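DynE8 (Micromonospora chersina, PDB 4AMM) is the iterative enediyne polyketide synthase of dynemicin biosynthesis, represented here by its acyltransferase domain, which probably loads the acyl units used in chain growth. Local coordinates at residues A[101-106]-A[170-175]; A[216-221]-A[245-250]. All coordinates share one frame; numbering follows the deposited sequence.

Contact 1 of 2, residues A[101-106]-A[170-175]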
# COMPACT_ATOMS: atom_id res chain seq x y z
N LEU A 101 -2.62 -5.57 5.51
CA LEU A 101 -2.22 -4.18 5.32
C LEU A 101 -0.89 -4.01 4.63
O LEU A 101 0.04 -4.75 4.84
CB LEU A 101 -2.17 -3.42 6.65
CG LEU A 101 -3.41 -3.57 7.56
CD1 LEU A 101 -3.16 -2.76 8.82
CD2 LEU A 101 -4.62 -3.05 6.84
N LEU A 102 -0.85 -2.98 3.81
CA LEU A 102 0.44 -2.52 3.14
C LEU A 102 0.80 -1.14 3.56
O LEU A 102 -0.01 -0.23 3.41
CB LEU A 102 0.22 -2.54 1.63
CG LEU A 102 -0.30 -3.85 1.01
CD1 LEU A 102 -0.62 -3.63 -0.52
CD2 LEU A 102 0.68 -4.97 1.14
N PHE A 103 2.03 -0.97 4.09
CA PHE A 103 2.46 0.36 4.51
C PHE A 103 3.56 0.85 3.54
O PHE A 103 4.63 0.21 3.45
CB PHE A 103 3.03 0.30 5.92
CG PHE A 103 1.92 0.15 6.98
CD1 PHE A 103 1.30 1.28 7.43
CD2 PHE A 103 1.53 -1.09 7.48
CE1 PHE A 103 0.24 1.21 8.39
CE2 PHE A 103 0.44 -1.16 8.45
CZ PHE A 103 -0.17 -0.03 8.90
N PRO A 104 3.28 1.94 2.81
CA PRO A 104 4.22 2.35 1.75
C PRO A 104 5.45 3.00 2.28
O PRO A 104 5.56 3.54 3.42
CB PRO A 104 3.39 3.38 0.98
CG PRO A 104 2.54 4.02 2.05
CD PRO A 104 2.11 2.81 2.95
N GLY A 105 6.43 3.03 1.37
CA GLY A 105 7.64 3.88 1.62
C GLY A 105 7.60 5.09 0.71
O GLY A 105 6.53 5.52 0.19
N GLN A 106 8.81 5.63 0.52
CA GLN A 106 8.92 6.80 -0.34
C GLN A 106 8.68 6.50 -1.84
O GLN A 106 8.98 5.42 -2.31
CB GLN A 106 10.26 7.48 0.07
CG GLN A 106 10.70 8.62 -0.72
CD GLN A 106 12.10 9.03 -0.29
OE1 GLN A 106 13.06 8.93 -1.05
NE2 GLN A 106 12.22 9.44 0.91
N VAL A 170 -5.31 -9.49 9.09
CA VAL A 170 -4.54 -10.68 9.50
C VAL A 170 -3.07 -10.34 9.74
O VAL A 170 -2.34 -11.14 10.33
CB VAL A 170 -4.67 -11.84 8.48
CG1 VAL A 170 -6.13 -12.33 8.33
CG2 VAL A 170 -4.12 -11.50 7.13
N GLY A 171 -2.57 -9.21 9.19
CA GLY A 171 -1.13 -8.95 9.33
C GLY A 171 -0.83 -7.80 8.41
O GLY A 171 -1.73 -7.30 7.74
N ALA A 172 0.42 -7.39 8.44
CA ALA A 172 0.83 -6.17 7.68
C ALA A 172 2.22 -6.43 7.17
O ALA A 172 3.00 -7.18 7.68
CB ALA A 172 0.84 -4.97 8.55
N LEU A 173 2.55 -5.65 6.14
CA LEU A 173 3.96 -5.48 5.73
C LEU A 173 4.18 -4.04 5.38
O LEU A 173 3.25 -3.31 5.00
CB LEU A 173 4.30 -6.37 4.53
CG LEU A 173 3.71 -6.06 3.20
CD1 LEU A 173 4.49 -4.86 2.47
CD2 LEU A 173 3.74 -7.34 2.30
N GLY A 174 5.44 -3.62 5.50
CA GLY A 174 5.84 -2.26 5.11
C GLY A 174 7.04 -2.32 4.18
O GLY A 174 7.96 -3.11 4.40
N HIS A 175 6.99 -1.49 3.13
CA HIS A 175 8.10 -1.40 2.12
C HIS A 175 9.11 -0.37 2.58
O HIS A 175 8.84 0.82 2.61
CB HIS A 175 7.44 -0.95 0.81
CG HIS A 175 8.26 -1.22 -0.43
ND1 HIS A 175 9.37 -0.43 -0.75
CD2 HIS A 175 8.09 -2.11 -1.45
CE1 HIS A 175 9.84 -0.86 -1.92
NE2 HIS A 175 9.10 -1.87 -2.36
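Phe103 reaches across to Ala172 and Gly174 where strand 99-103 lies beside strand 171-174 in the parallel central sheet of the acyltransferase fold. The two strands are neighbours in a beta-alpha-beta crossover whose connection carries helix 144-165. Strand 171-174 runs into a Gly-x-Ser-x-Gly sequence (Gly174, Ser176, Gly178) that fits a nucleophile elbow. The CB of Phe103 sits 3.9 Å from Gly174 CA, against the bare backbone of the partner strand. With CG anti to the carbonyl carbon (chi1 -75°), the ring swings back along the sheet against the strand direction. CD2 then passes 3.7 Å from Leu173 O, and CE2 touches Ala172 CB at 3.8 Å. That methyl lies in the ring plane, small enough for the flat ring to lie edge-on beside it. Ile159 of helix 144-165 and Ala181 and Ala182 of helix 178-185 also touch the Phe103 side chain, so two helices cover this side. Leu101 shares it, its CB beside that of Ala172.

On the other side Leu102 and Leu173 lie side by side and point the same way. Leu173 holds CG between its backbone N and carbonyl carbon (chi1 69°), which brings CG to 3.8 Å from Leu102 CD2; Leu354 of helix 353-360 meets Leu102 there. Backbone bonds alternate between the strands, among them Phe103 N to Leu173 O at 2.8 Å. Beyond the strands, Gly105 CA comes within 3.4 Å of His175 O, which suits a residue without a side chain. The imidazole of His175 turns elsewhere and its NE2 is hydrogen-bonded to Asn240 OD1, while the last backbone bond, His175 N to Phe103 O at 2.9 Å, enters almost straight along the carbonyl, with a C=O...N angle of 175°.

Contact 2 of 2, residues A[216-221]-A[245-250]; sequences LSLRAD and VVVAGT
Leu218 and Val247 cross at about a right angle on one face of an antiparallel strand pair, Leu218 CD1 meeting Val247 CG1 at 4.0 Å. The strands, 213-218 and 244-250, are the middle two of the four in a ferredoxin-like beta-alpha-beta-beta-alpha-beta subdomain, which is a familiar part of acyltransferase domains. The leucine is not directly opposite this valine. It pairs with Val245, so its CD1 branch reaches diagonally to the valine two residues further along the partner strand.

Val247 itself faces Leu216. Its CG2, set between the backbone N and the carbonyl carbon, approaches Leu216 CB at 3.9 Å, while CG1 is left to meet Leu218. Leu254 and Val257 of helix 251-264 cover both Leu216 and Val247. Valine, branched at CB and suited to an extended backbone, and the longer leucine fit this place, since their side chains fill the interface between sheet and helix without polar atoms. Val245 turns one methyl to the chain beyond the strand: CG2 lies 3.4 Å from Ala220 O and 3.7 Å from Asp221 C. On the opposite face Ser217 and Val246 form the non-hydrogen-bonded pair, Ser217 OG coming to 4.0 Å from Val246 CG2.

Four backbone bonds flank that pair, two at Leu216-Val247 and two at Leu218-Val245, the latter including Leu218 N to Val245 O at 2.8 Å. Leu218 O accepts Val245 N at 3.1 Å and also a weak bond from Ala220 N, which closes an inverse gamma turn at Arg219. The chain then reaches Asp221, whose OD1 caps Ala224 N at the start of helix 222-229. Directional backbone bonds thus fix the register of the strands, whereas the buried hydrocarbon side chains, lacking such bonds, meet helix 251-264 by apolar packing.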
# COMPACT_ATOMS: atom_id res chain seq x y z
N LEU A 216 18.33 1.96 -10.63
CA LEU A 216 17.99 1.60 -12.00
C LEU A 216 16.89 0.52 -11.94
O LEU A 216 17.17 -0.55 -11.31
CB LEU A 216 19.21 1.10 -12.77
CG LEU A 216 19.01 0.74 -14.24
CD1 LEU A 216 18.69 2.03 -15.03
CD2 LEU A 216 20.30 0.10 -14.75
N SER A 217 15.72 0.77 -12.46
CA SER A 217 14.63 -0.20 -12.40
C SER A 217 14.65 -1.13 -13.54
O SER A 217 14.77 -0.64 -14.70
CB SER A 217 13.37 0.57 -12.29
OG SER A 217 12.29 -0.37 -12.09
N LEU A 218 14.48 -2.42 -13.34
CA LEU A 218 14.52 -3.38 -14.44
C LEU A 218 13.17 -4.09 -14.56
O LEU A 218 12.61 -4.60 -13.54
CB LEU A 218 15.59 -4.48 -14.22
CG LEU A 218 17.00 -3.97 -13.90
CD1 LEU A 218 17.94 -5.05 -13.43
CD2 LEU A 218 17.59 -3.27 -15.12
N ARG A 219 12.68 -4.23 -15.80
CA ARG A 219 11.47 -5.06 -16.05
C ARG A 219 11.90 -6.49 -16.27
O ARG A 219 12.06 -6.95 -17.39
CB ARG A 219 10.83 -4.46 -17.31
CG ARG A 219 9.51 -5.12 -17.72
CD ARG A 219 8.32 -4.86 -16.79
NE ARG A 219 7.95 -3.44 -16.48
CZ ARG A 219 7.28 -2.54 -17.20
NH1 ARG A 219 6.86 -2.73 -18.46
NH2 ARG A 219 7.06 -1.35 -16.63
N ALA A 220 12.15 -7.17 -15.17
CA ALA A 220 12.77 -8.49 -15.14
C ALA A 220 12.66 -9.01 -13.69
O ALA A 220 12.35 -8.25 -12.75
CB ALA A 220 14.26 -8.37 -15.52
N ASP A 221 12.88 -10.33 -13.54
CA ASP A 221 12.85 -10.95 -12.25
C ASP A 221 14.18 -10.94 -11.52
O ASP A 221 15.19 -10.48 -12.05
CB ASP A 221 12.24 -12.35 -12.32
CG ASP A 221 13.06 -13.34 -13.09
OD1 ASP A 221 14.26 -13.27 -13.30
OD2 ASP A 221 12.45 -14.37 -13.50
N VAL A 245 12.50 -5.39 -10.58
CA VAL A 245 13.63 -5.48 -9.58
C VAL A 245 14.44 -4.21 -9.80
O VAL A 245 14.76 -3.81 -10.98
CB VAL A 245 14.43 -6.67 -9.82
CG1 VAL A 245 15.65 -6.70 -8.81
CG2 VAL A 245 13.57 -7.93 -9.54
N VAL A 246 14.81 -3.53 -8.75
CA VAL A 246 15.59 -2.27 -8.80
C VAL A 246 16.99 -2.63 -8.36
O VAL A 246 17.16 -3.28 -7.29
CB VAL A 246 14.99 -1.20 -7.97
CG1 VAL A 246 15.79 0.13 -8.05
CG2 VAL A 246 13.53 -0.94 -8.34
N VAL A 247 18.01 -2.23 -9.06
CA VAL A 247 19.42 -2.31 -8.69
C VAL A 247 19.98 -0.96 -8.35
O VAL A 247 19.37 0.09 -8.68
CB VAL A 247 20.32 -3.01 -9.73
CG1 VAL A 247 19.81 -4.45 -9.98
CG2 VAL A 247 20.40 -2.20 -11.04
N ALA A 248 21.06 -0.95 -7.59
CA ALA A 248 21.64 0.31 -7.06
C ALA A 248 23.14 0.20 -7.06
O ALA A 248 23.74 -0.86 -6.94
CB ALA A 248 21.13 0.61 -5.68
N GLY A 249 23.77 1.38 -7.21
CA GLY A 249 25.28 1.49 -7.14
C GLY A 249 25.69 2.88 -7.62
O GLY A 249 24.91 3.74 -7.66
N THR A 250 27.02 2.95 -7.75
CA THR A 250 27.56 4.19 -8.26
C THR A 250 27.11 4.38 -9.72
O THR A 250 26.70 3.44 -10.42
CB THR A 250 29.09 4.22 -8.20
OG1 THR A 250 29.58 3.25 -9.10
CG2 THR A 250 29.62 4.01 -6.78

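Contact 1 belongs to the central parallel sheet, with its centre only about 6 Å from the centre of the chain; contact 2 belongs to the smaller ferredoxin-like subdomain. Their centres are 21 Å apart and their nearest atoms about 7 Å apart, so the two do not touch. The chain finishes the first before starting the second. Asn240 connects them indirectly: the hydrogen-bond partner of His175 in contact 1, it lies on strand 235-241, next to strand 244-250 of contact 2. His175 precedes Ser176 of the probable nucleophile elbow, which is consistent with an active site between the large and small subdomains, as in other acyltransferase domains.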